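Local atomic coordinates of phosphoglycerate kinase (Coxiella burnetii, PDB entry 4NG4), a protein that catalyses the reversible transfer of a phosphoryl group between ATP and 3-phosphoglycerate, the second step in the conversion of glyceraldehyde 3-phosphate to pyruvate in glycolysis. Residues P101-W106 against A117-V123; M28-N34 against M66-G72. The contacts are given in a common frame with arbitrary orientation. Residue numbers count along the deposited sequence, not the author numbering.

Interaction 1 of 2, residues P101-W106 against A117-V123; sequences PLINDW and AILCENV
One edge of the six-stranded parallel sheet of the N-terminal domain is formed here. The short strand 102-103 is that edge and runs parallel to strand 117-120. Leu102 pairs with Leu119 (CA-CA 5.1 Å) and Ile103 with Cys120 (4.9 Å). Both backbones are extended through the paired residues. Leu119 N donates to Pro101 O (3.2 Å), Ile103 N to Leu119 O (2.9 Å) and Glu121 N to Ile103 O (3.0 Å). This alternation from one strand to the other is the parallel pattern. CA-H...O contacts run from Leu102 CA to Leu119 O (3.4 Å) and from Cys120 CA to Ile103 O (3.6 Å).

Leu102 and Leu119, both t at chi1, share one face. Their CD1 and CD2 atoms, respectively, are 4.5 Å apart, and helix 86-94 covers this face. Ile103 and Cys120 occupy the other face. At the start of the pairing, Pro101 CG packs on Ile118 CG2 at 3.6 Å.

After Ile103 the chain turns, with Asn104 at phi/psi -99/-45. It returns Trp106, chi1 p, over the end of strand 117-120. Cys120 CB lies 3.4 Å from the centroid of the five-membered ring, almost on its normal, a CH-pi contact. Cys120 SG is 3.8 Å from the same centroid, a sulfur-aromatic contact. Trp106 NE1 makes a weak hydrogen bond to Glu121 O (3.4 Å). Glu121 OE1 accepts from Asn122 N (2.5 Å); Ser84 and Leu85 also bind its carboxylate. A parallel sheet flanked by helices is the Rossmann-like alpha/beta architecture of the N-terminal domain of phosphoglycerate kinase.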
ATOM      1  N   PRO A 101      14.054  -6.411  25.773  1.00 53.57           N
ATOM      2  CA  PRO A 101      13.076  -7.064  26.624  1.00 52.39           C
ATOM      3  C   PRO A 101      11.668  -6.591  26.318  1.00 48.13           C
ATOM      4  O   PRO A 101      11.473  -5.418  26.004  1.00 46.55           O
ATOM      5  CB  PRO A 101      13.484  -6.613  28.031  1.00 55.65           C
ATOM      6  CG  PRO A 101      14.066  -5.265  27.830  1.00 56.48           C
ATOM      7  CD  PRO A 101      14.742  -5.308  26.475  1.00 56.32           C
ATOM      8  N   LEU A 102      10.706  -7.509  26.424  1.00 46.69           N
ATOM      9  CA  LEU A 102       9.281  -7.207  26.279  1.00 43.14           C
ATOM     10  C   LEU A 102       8.763  -6.511  27.541  1.00 44.02           C
ATOM     11  O   LEU A 102       8.713  -7.124  28.599  1.00 46.28           O
ATOM     12  CB  LEU A 102       8.507  -8.515  26.062  1.00 41.98           C
ATOM     13  CG  LEU A 102       7.033  -8.435  25.661  1.00 38.50           C
ATOM     14  CD1 LEU A 102       6.899  -8.052  24.197  1.00 35.31           C
ATOM     15  CD2 LEU A 102       6.349  -9.762  25.920  1.00 39.04           C
ATOM     16  N   ILE A 103       8.387  -5.236  27.438  1.00 43.00           N
ATOM     17  CA  ILE A 103       7.868  -4.494  28.595  1.00 44.26           C
ATOM     18  C   ILE A 103       6.345  -4.463  28.577  1.00 41.90           C
ATOM     19  O   ILE A 103       5.739  -3.986  27.630  1.00 39.54           O
ATOM     20  CB  ILE A 103       8.404  -3.053  28.649  1.00 45.43           C
ATOM     21  CG1 ILE A 103       9.922  -3.049  28.846  1.00 49.25           C
ATOM     22  CG2 ILE A 103       7.754  -2.268  29.789  1.00 46.26           C
ATOM     23  CD1 ILE A 103      10.386  -3.648  30.163  1.00 52.50           C
ATOM     24  N   ASN A 104       5.740  -4.927  29.659  1.00 43.49           N
ATOM     25  CA  ASN A 104       4.323  -5.239  29.686  1.00 41.76           C
ATOM     26  C   ASN A 104       3.439  -4.156  30.299  1.00 42.01           C
ATOM     27  O   ASN A 104       2.367  -3.850  29.752  1.00 39.70           O
ATOM     28  CB  ASN A 104       4.123  -6.532  30.457  1.00 43.56           C
ATOM     29  CG  ASN A 104       2.823  -7.169  30.138  1.00 42.62           C
ATOM     30  OD1 ASN A 104       1.760  -6.689  30.554  1.00 43.15           O
ATOM     31  ND2 ASN A 104       2.879  -8.250  29.366  1.00 43.61           N
ATOM     32  N   ASP A 105       3.870  -3.617  31.445  1.00 44.91           N
ATOM     33  CA  ASP A 105       3.134  -2.554  32.144  1.00 46.24           C
ATOM     34  C   ASP A 105       3.719  -1.190  31.763  1.00 46.50           C
ATOM     35  O   ASP A 105       3.982  -0.339  32.616  1.00 49.88           O
ATOM     36  CB  ASP A 105       3.159  -2.781  33.672  1.00 50.36           C
ATOM     37  CG  ASP A 105       4.575  -3.013  34.225  1.00 53.92           C
ATOM     38  OD1 ASP A 105       5.550  -2.888  33.453  1.00 53.98           O
ATOM     39  OD2 ASP A 105       4.711  -3.336  35.428  1.00 56.49           O
ATOM     40  N   TRP A 106       3.909  -0.974  30.469  1.00 43.60           N
ATOM     41  CA  TRP A 106       4.709   0.169  30.010  1.00 44.40           C
ATOM     42  C   TRP A 106       4.064   1.547  30.194  1.00 45.48           C
ATOM     43  O   TRP A 106       4.770   2.555  30.151  1.00 47.27           O
ATOM     44  CB  TRP A 106       5.163  -0.022  28.552  1.00 41.58           C
ATOM     45  CG  TRP A 106       4.063  -0.155  27.524  1.00 38.14           C
ATOM     46  CD1 TRP A 106       3.485  -1.312  27.081  1.00 36.38           C
ATOM     47  CD2 TRP A 106       3.448   0.900  26.786  1.00 37.13           C
ATOM     48  NE1 TRP A 106       2.541  -1.037  26.119  1.00 33.66           N
ATOM     49  CE2 TRP A 106       2.501   0.316  25.920  1.00 34.28           C
ATOM     50  CE3 TRP A 106       3.599   2.287  26.780  1.00 39.15           C
ATOM     51  CZ2 TRP A 106       1.697   1.074  25.067  1.00 33.18           C
ATOM     52  CZ3 TRP A 106       2.808   3.044  25.919  1.00 37.53           C
ATOM     53  CH2 TRP A 106       1.868   2.438  25.083  1.00 34.73           C
ATOM     54  N   ALA A 117      17.256  -0.649  23.915  1.00 60.72           N
ATOM     55  CA  ALA A 117      15.918  -0.541  23.323  1.00 55.92           C
ATOM     56  C   ALA A 117      14.970  -1.577  23.907  1.00 53.68           C
ATOM     57  O   ALA A 117      15.318  -2.752  24.037  1.00 54.80           O
ATOM     58  CB  ALA A 117      15.993  -0.716  21.819  1.00 54.40           C
ATOM     59  N   ILE A 118      13.762  -1.141  24.241  1.00 51.06           N
ATOM     60  CA  ILE A 118      12.746  -2.041  24.772  1.00 49.04           C
ATOM     61  C   ILE A 118      11.549  -2.053  23.832  1.00 44.79           C
ATOM     62  O   ILE A 118      11.301  -1.082  23.116  1.00 43.73           O
ATOM     63  CB  ILE A 118      12.338  -1.681  26.244  1.00 50.46           C
ATOM     64  CG1 ILE A 118      11.666  -0.304  26.338  1.00 49.90           C
ATOM     65  CG2 ILE A 118      13.555  -1.724  27.153  1.00 54.74           C
ATOM     66  CD1 ILE A 118      10.211  -0.278  25.883  1.00 46.06           C
ATOM     67  N   LEU A 119      10.829  -3.172  23.822  1.00 43.02           N
ATOM     68  CA  LEU A 119       9.630  -3.332  22.992  1.00 39.23           C
ATOM     69  C   LEU A 119       8.402  -3.403  23.890  1.00 37.85           C
ATOM     70  O   LEU A 119       8.238  -4.354  24.656  1.00 38.50           O
ATOM     71  CB  LEU A 119       9.729  -4.597  22.123  1.00 38.48           C
ATOM     72  CG  LEU A 119       8.536  -4.963  21.229  1.00 34.74           C
ATOM     73  CD1 LEU A 119       8.240  -3.868  20.212  1.00 31.71           C
ATOM     74  CD2 LEU A 119       8.792  -6.288  20.547  1.00 34.21           C
ATOM     75  N   CYS A 120       7.556  -2.380  23.794  1.00 36.50           N
ATOM     76  CA  CYS A 120       6.291  -2.341  24.510  1.00 35.56           C
ATOM     77  C   CYS A 120       5.367  -3.430  23.967  1.00 33.40           C
ATOM     78  O   CYS A 120       5.379  -3.730  22.752  1.00 32.04           O
ATOM     79  CB  CYS A 120       5.628  -0.968  24.348  1.00 35.02           C
ATOM     80  SG  CYS A 120       6.581   0.431  25.047  1.00 38.91           S
ATOM     81  N   GLU A 121       4.558  -4.000  24.862  1.00 33.11           N
ATOM     82  CA  GLU A 121       3.629  -5.049  24.486  1.00 31.24           C
ATOM     83  C   GLU A 121       2.534  -4.486  23.557  1.00 28.95           C
ATOM     84  O   GLU A 121       2.137  -3.328  23.696  1.00 29.03           O
ATOM     85  CB  GLU A 121       3.027  -5.679  25.739  1.00 32.09           C
ATOM     86  CG  GLU A 121       2.053  -6.818  25.497  1.00 31.00           C
ATOM     87  CD  GLU A 121       2.585  -7.894  24.570  1.00 30.63           C
ATOM     88  OE1 GLU A 121       2.770  -7.613  23.360  1.00 28.81           O
ATOM     89  OE2 GLU A 121       2.782  -9.036  25.040  1.00 31.73           O
ATOM     90  N   ASN A 122       2.100  -5.308  22.594  1.00 27.33           N
ATOM     91  CA  ASN A 122       0.996  -5.002  21.666  1.00 25.24           C
ATOM     92  C   ASN A 122       0.114  -3.821  22.120  1.00 24.85           C
ATOM     93  O   ASN A 122      -0.551  -3.875  23.152  1.00 25.54           O
ATOM     94  CB  ASN A 122       0.143  -6.272  21.484  1.00 24.80           C
ATOM     95  CG  ASN A 122      -0.783  -6.207  20.297  1.00 23.13           C
ATOM     96  OD1 ASN A 122      -0.989  -5.150  19.689  1.00 21.27           O
ATOM     97  ND2 ASN A 122      -1.361  -7.351  19.962  1.00 21.84           N
ATOM     98  N   VAL A 123       0.128  -2.747  21.343  1.00 24.26           N
ATOM     99  CA  VAL A 123      -0.589  -1.524  21.695  1.00 24.54           C
ATOM    100  C   VAL A 123      -2.083  -1.682  21.617  1.00 24.07           C
ATOM    101  O   VAL A 123      -2.814  -0.886  22.181  1.00 25.32           O
ATOM    102  CB  VAL A 123      -0.258  -0.391  20.734  1.00 24.59           C
ATOM    103  CG1 VAL A 123       1.159   0.057  20.932  1.00 25.98           C
ATOM    104  CG2 VAL A 123      -0.515  -0.823  19.292  1.00 22.55           C
TER

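Interaction 2 of 2, residues M28-N34 against M66-G72; sequences MIREDLN and MILSHLG
Main-chain hydrogen bonds join strands 26-31 and 64-69 in parallel. Ile29 N donates to Met66 O (3.0 Å), Leu68 N to Ile29 O (2.7 Å) and Glu31 N to Leu68 O (2.7 Å, nearly linear). Met28 faces Met66, Ile29 faces Ile67 and Arg30 faces Leu68, with CA-CA distances of 4.8, 5.1 and 4.5 Å. The axes of segments 28-31 and 66-69 approach to 4.6 Å and cross at -29°.

Toward the C-terminal ends of the strands, side chains add further bonds. Ser69, with chi1 t, accepts through OG from Leu33 N (2.9 Å); this OG lies 3.0 Å from Glu31 O. Asn34, also chi1 t, accepts through OD1 from Gly72 N (2.9 Å). The positive phi of Gly72, +57°, favours glycine. Arg30 NH1 donates to His70 ND1 (3.3 Å), with His70 at chi1 p; Arg30 NE donates to Ser161 OG. Asp32 OD1 comes 3.3 Å from His70 CE1, accepts a weak bond from Asn34 N (3.3 Å) and forms a long, weak ion pair with Arg47.

The segments lie on strands 26-31 and 64-69, the two strands of a beta-alpha-beta unit whose helix is 46-60. Asp32, Leu33, Asn34, His70, Leu71 and Gly72 lie at their C-terminal ends. They are predicted to bind substrate, consistent with the basic-patch site for 3-phosphoglycerate in this family.

Packing is split between the sheet faces. Leu33 CD1 meets Ile67 CG2 at 3.8 Å, on the face covered by helix 46-60. On the other, Met28 CE approaches Met66 SD at 4.2 Å, and Met28 CG lies 4.3 Å from Leu68 CD2.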
ATOM      1  N   MET A  28      10.142   7.260  21.359  1.00 47.40           N
ATOM      2  CA  MET A  28       9.064   6.309  21.158  1.00 43.80           C
ATOM      3  C   MET A  28       8.853   6.129  19.651  1.00 41.71           C
ATOM      4  O   MET A  28       8.369   7.039  18.972  1.00 41.89           O
ATOM      5  CB  MET A  28       7.808   6.845  21.843  1.00 43.38           C
ATOM      6  CG  MET A  28       6.861   5.783  22.350  1.00 41.84           C
ATOM      7  SD  MET A  28       5.516   6.506  23.308  1.00 44.28           S
ATOM      8  CE  MET A  28       5.501   5.391  24.713  1.00 43.83           C
ATOM      9  N   ILE A  29       9.251   4.967  19.135  1.00 40.35           N
ATOM     10  CA  ILE A  29       9.151   4.662  17.709  1.00 38.74           C
ATOM     11  C   ILE A  29       7.984   3.715  17.434  1.00 35.40           C
ATOM     12  O   ILE A  29       8.008   2.565  17.855  1.00 34.24           O
ATOM     13  CB  ILE A  29      10.444   4.001  17.188  1.00 40.23           C
ATOM     14  CG1 ILE A  29      11.657   4.874  17.492  1.00 43.52           C
ATOM     15  CG2 ILE A  29      10.361   3.749  15.688  1.00 39.38           C
ATOM     16  CD1 ILE A  29      12.960   4.163  17.219  1.00 44.82           C
ATOM     17  N   ARG A  30       6.978   4.200  16.710  1.00 34.14           N
ATOM     18  CA  ARG A  30       5.867   3.361  16.270  1.00 31.37           C
ATOM     19  C   ARG A  30       6.262   2.656  14.979  1.00 31.32           C
ATOM     20  O   ARG A  30       6.481   3.290  13.935  1.00 32.19           O
ATOM     21  CB  ARG A  30       4.605   4.198  16.050  1.00 30.67           C
ATOM     22  CG  ARG A  30       3.364   3.395  15.573  1.00 28.55           C
ATOM     23  CD  ARG A  30       2.749   2.582  16.673  1.00 27.54           C
ATOM     24  NE  ARG A  30       1.414   2.093  16.332  1.00 25.40           N
ATOM     25  CZ  ARG A  30       1.157   1.003  15.611  1.00 24.06           C
ATOM     26  NH1 ARG A  30       2.138   0.264  15.118  1.00 24.99           N
ATOM     27  NH2 ARG A  30      -0.100   0.668  15.358  1.00 22.96           N
ATOM     28  N   GLU A  31       6.321   1.333  15.052  1.00 30.46           N
ATOM     29  CA  GLU A  31       6.681   0.505  13.913  1.00 30.79           C
ATOM     30  C   GLU A  31       5.546  -0.481  13.582  1.00 28.61           C
ATOM     31  O   GLU A  31       4.620  -0.676  14.371  1.00 26.74           O
ATOM     32  CB  GLU A  31       7.964  -0.258  14.221  1.00 32.71           C
ATOM     33  CG  GLU A  31       9.172   0.624  14.538  1.00 35.72           C
ATOM     34  CD  GLU A  31       9.877   1.146  13.306  1.00 38.80           C
ATOM     35  OE1 GLU A  31       9.487   0.762  12.190  1.00 37.85           O
ATOM     36  OE2 GLU A  31      10.839   1.946  13.463  1.00 42.76           O
ATOM     37  N   ASP A  32       5.629  -1.061  12.384  1.00 29.11           N
ATOM     38  CA  ASP A  32       4.732  -2.112  11.911  1.00 27.92           C
ATOM     39  C   ASP A  32       5.536  -3.405  11.978  1.00 28.76           C
ATOM     40  O   ASP A  32       6.203  -3.792  11.038  1.00 30.88           O
ATOM     41  CB  ASP A  32       4.243  -1.807  10.488  1.00 28.37           C
ATOM     42  CG  ASP A  32       3.262  -2.853   9.947  1.00 29.64           C
ATOM     43  OD1 ASP A  32       2.902  -3.821  10.654  1.00 29.58           O
ATOM     44  OD2 ASP A  32       2.831  -2.715   8.780  1.00 33.23           O
ATOM     45  N   LEU A  33       5.488  -4.040  13.136  1.00 28.15           N
ATOM     46  CA  LEU A  33       6.129  -5.339  13.375  1.00 29.23           C
ATOM     47  C   LEU A  33       5.079  -6.462  13.394  1.00 27.98           C
ATOM     48  O   LEU A  33       5.320  -7.511  13.967  1.00 28.52           O
ATOM     49  CB  LEU A  33       6.878  -5.292  14.716  1.00 29.83           C
ATOM     50  CG  LEU A  33       7.707  -4.019  14.954  1.00 30.94           C
ATOM     51  CD1 LEU A  33       8.531  -4.132  16.244  1.00 31.80           C
ATOM     52  CD2 LEU A  33       8.610  -3.705  13.758  1.00 32.05           C
ATOM     53  N   ASN A  34       3.936  -6.213  12.746  1.00 26.44           N
ATOM     54  CA  ASN A  34       2.757  -7.106  12.718  1.00 25.30           C
ATOM     55  C   ASN A  34       3.002  -8.315  11.820  1.00 26.56           C
ATOM     56  O   ASN A  34       2.451  -8.415  10.739  1.00 26.69           O
ATOM     57  CB  ASN A  34       1.522  -6.302  12.229  1.00 24.01           C
ATOM     58  CG  ASN A  34       0.245  -7.107  12.213  1.00 22.47           C
ATOM     59  OD1 ASN A  34       0.040  -7.986  13.021  1.00 23.06           O
ATOM     60  ND2 ASN A  34      -0.630  -6.789  11.286  1.00 22.08           N
ATOM     61  N   MET A  66      12.034   3.180  23.036  1.00 47.47           N
ATOM     62  CA  MET A  66      10.808   2.427  23.281  1.00 44.56           C
ATOM     63  C   MET A  66      10.140   2.072  21.944  1.00 41.16           C
ATOM     64  O   MET A  66       9.610   2.947  21.258  1.00 39.99           O
ATOM     65  CB  MET A  66       9.843   3.255  24.128  1.00 44.72           C
ATOM     66  CG  MET A  66      10.278   3.454  25.563  1.00 48.86           C
ATOM     67  SD  MET A  66       9.322   4.744  26.409  1.00 51.84           S
ATOM     68  CE  MET A  66      10.171   6.203  25.825  1.00 53.29           C
ATOM     69  N   ILE A  67      10.172   0.792  21.586  1.00 39.85           N
ATOM     70  CA  ILE A  67       9.641   0.345  20.302  1.00 37.59           C
ATOM     71  C   ILE A  67       8.166  -0.020  20.426  1.00 34.67           C
ATOM     72  O   ILE A  67       7.802  -0.900  21.195  1.00 34.63           O
ATOM     73  CB  ILE A  67      10.394  -0.881  19.762  1.00 38.40           C
ATOM     74  CG1 ILE A  67      11.904  -0.605  19.680  1.00 41.53           C
ATOM     75  CG2 ILE A  67       9.837  -1.260  18.391  1.00 36.27           C
ATOM     76  CD1 ILE A  67      12.733  -1.850  19.437  1.00 42.88           C
ATOM     77  N   LEU A  68       7.329   0.631  19.633  1.00 32.85           N
ATOM     78  CA  LEU A  68       5.880   0.496  19.744  1.00 30.67           C
ATOM     79  C   LEU A  68       5.312  -0.212  18.500  1.00 28.48           C
ATOM     80  O   LEU A  68       5.727   0.082  17.384  1.00 28.96           O
ATOM     81  CB  LEU A  68       5.278   1.889  19.903  1.00 30.98           C
ATOM     82  CG  LEU A  68       4.070   2.046  20.812  1.00 30.89           C
ATOM     83  CD1 LEU A  68       4.345   1.585  22.263  1.00 31.45           C
ATOM     84  CD2 LEU A  68       3.638   3.498  20.753  1.00 32.83           C
ATOM     85  N   SER A  69       4.409  -1.167  18.689  1.00 26.75           N
ATOM     86  CA  SER A  69       3.812  -1.873  17.550  1.00 25.63           C
ATOM     87  C   SER A  69       2.492  -2.568  17.856  1.00 24.21           C
ATOM     88  O   SER A  69       2.130  -2.784  19.010  1.00 24.17           O
ATOM     89  CB  SER A  69       4.764  -2.918  16.962  1.00 26.53           C
ATOM     90  OG  SER A  69       4.276  -3.371  15.709  1.00 25.48           O
ATOM     91  N   HIS A  70       1.771  -2.897  16.788  1.00 23.13           N
ATOM     92  CA  HIS A  70       0.549  -3.655  16.918  1.00 22.40           C
ATOM     93  C   HIS A  70       0.860  -5.096  16.538  1.00 22.45           C
ATOM     94  O   HIS A  70       1.952  -5.383  16.057  1.00 23.58           O
ATOM     95  CB  HIS A  70      -0.581  -3.048  16.074  1.00 21.68           C
ATOM     96  CG  HIS A  70      -0.353  -3.128  14.599  1.00 22.83           C
ATOM     97  ND1 HIS A  70       0.522  -2.297  13.935  1.00 23.89           N
ATOM     98  CD2 HIS A  70      -0.892  -3.941  13.658  1.00 23.30           C
ATOM     99  CE1 HIS A  70       0.511  -2.590  12.646  1.00 24.52           C
ATOM    100  NE2 HIS A  70      -0.332  -3.590  12.454  1.00 24.61           N
ATOM    101  N   LEU A  71      -0.080  -6.003  16.807  1.00 21.98           N
ATOM    102  CA  LEU A  71       0.030  -7.404  16.382  1.00 22.46           C
ATOM    103  C   LEU A  71      -1.358  -8.005  16.365  1.00 21.60           C
ATOM    104  O   LEU A  71      -2.030  -8.041  17.384  1.00 21.65           O
ATOM    105  CB  LEU A  71       0.933  -8.196  17.321  1.00 23.74           C
ATOM    106  CG  LEU A  71       1.432  -9.559  16.838  1.00 25.69           C
ATOM    107  CD1 LEU A  71       2.285 -10.224  17.919  1.00 27.63           C
ATOM    108  CD2 LEU A  71       0.294 -10.462  16.481  1.00 27.40           C
ATOM    109  N   GLY A  72      -1.793  -8.457  15.203  1.00 21.45           N
ATOM    110  CA  GLY A  72      -3.123  -9.011  15.055  1.00 21.68           C
ATOM    111  C   GLY A  72      -4.252  -8.071  15.461  1.00 20.86           C
ATOM    112  O   GLY A  72      -4.122  -6.841  15.405  1.00 20.09           O
TER

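From the N terminus, strand 26-31 comes first. Helix 46-60 then carries the chain to strand 64-69, where interaction 2 closes the first crossover. Helix 86-94 follows on the way to segment 101-106. The short connection after it is closed by interaction 1. The two contacts are in series and neither nest nor cross. They meet side by side in one sheet, because strand 117-120 lies between 102-103 and 64-69. Ile118 O and Ile67 N are 2.7 Å apart, a probable hydrogen bond. Asn122 ND2 also reaches Leu71 O at 2.8 Å, probably bonding the two loops beside the predicted substrate site. Together they join four neighbouring strands, from the sheet edge inward.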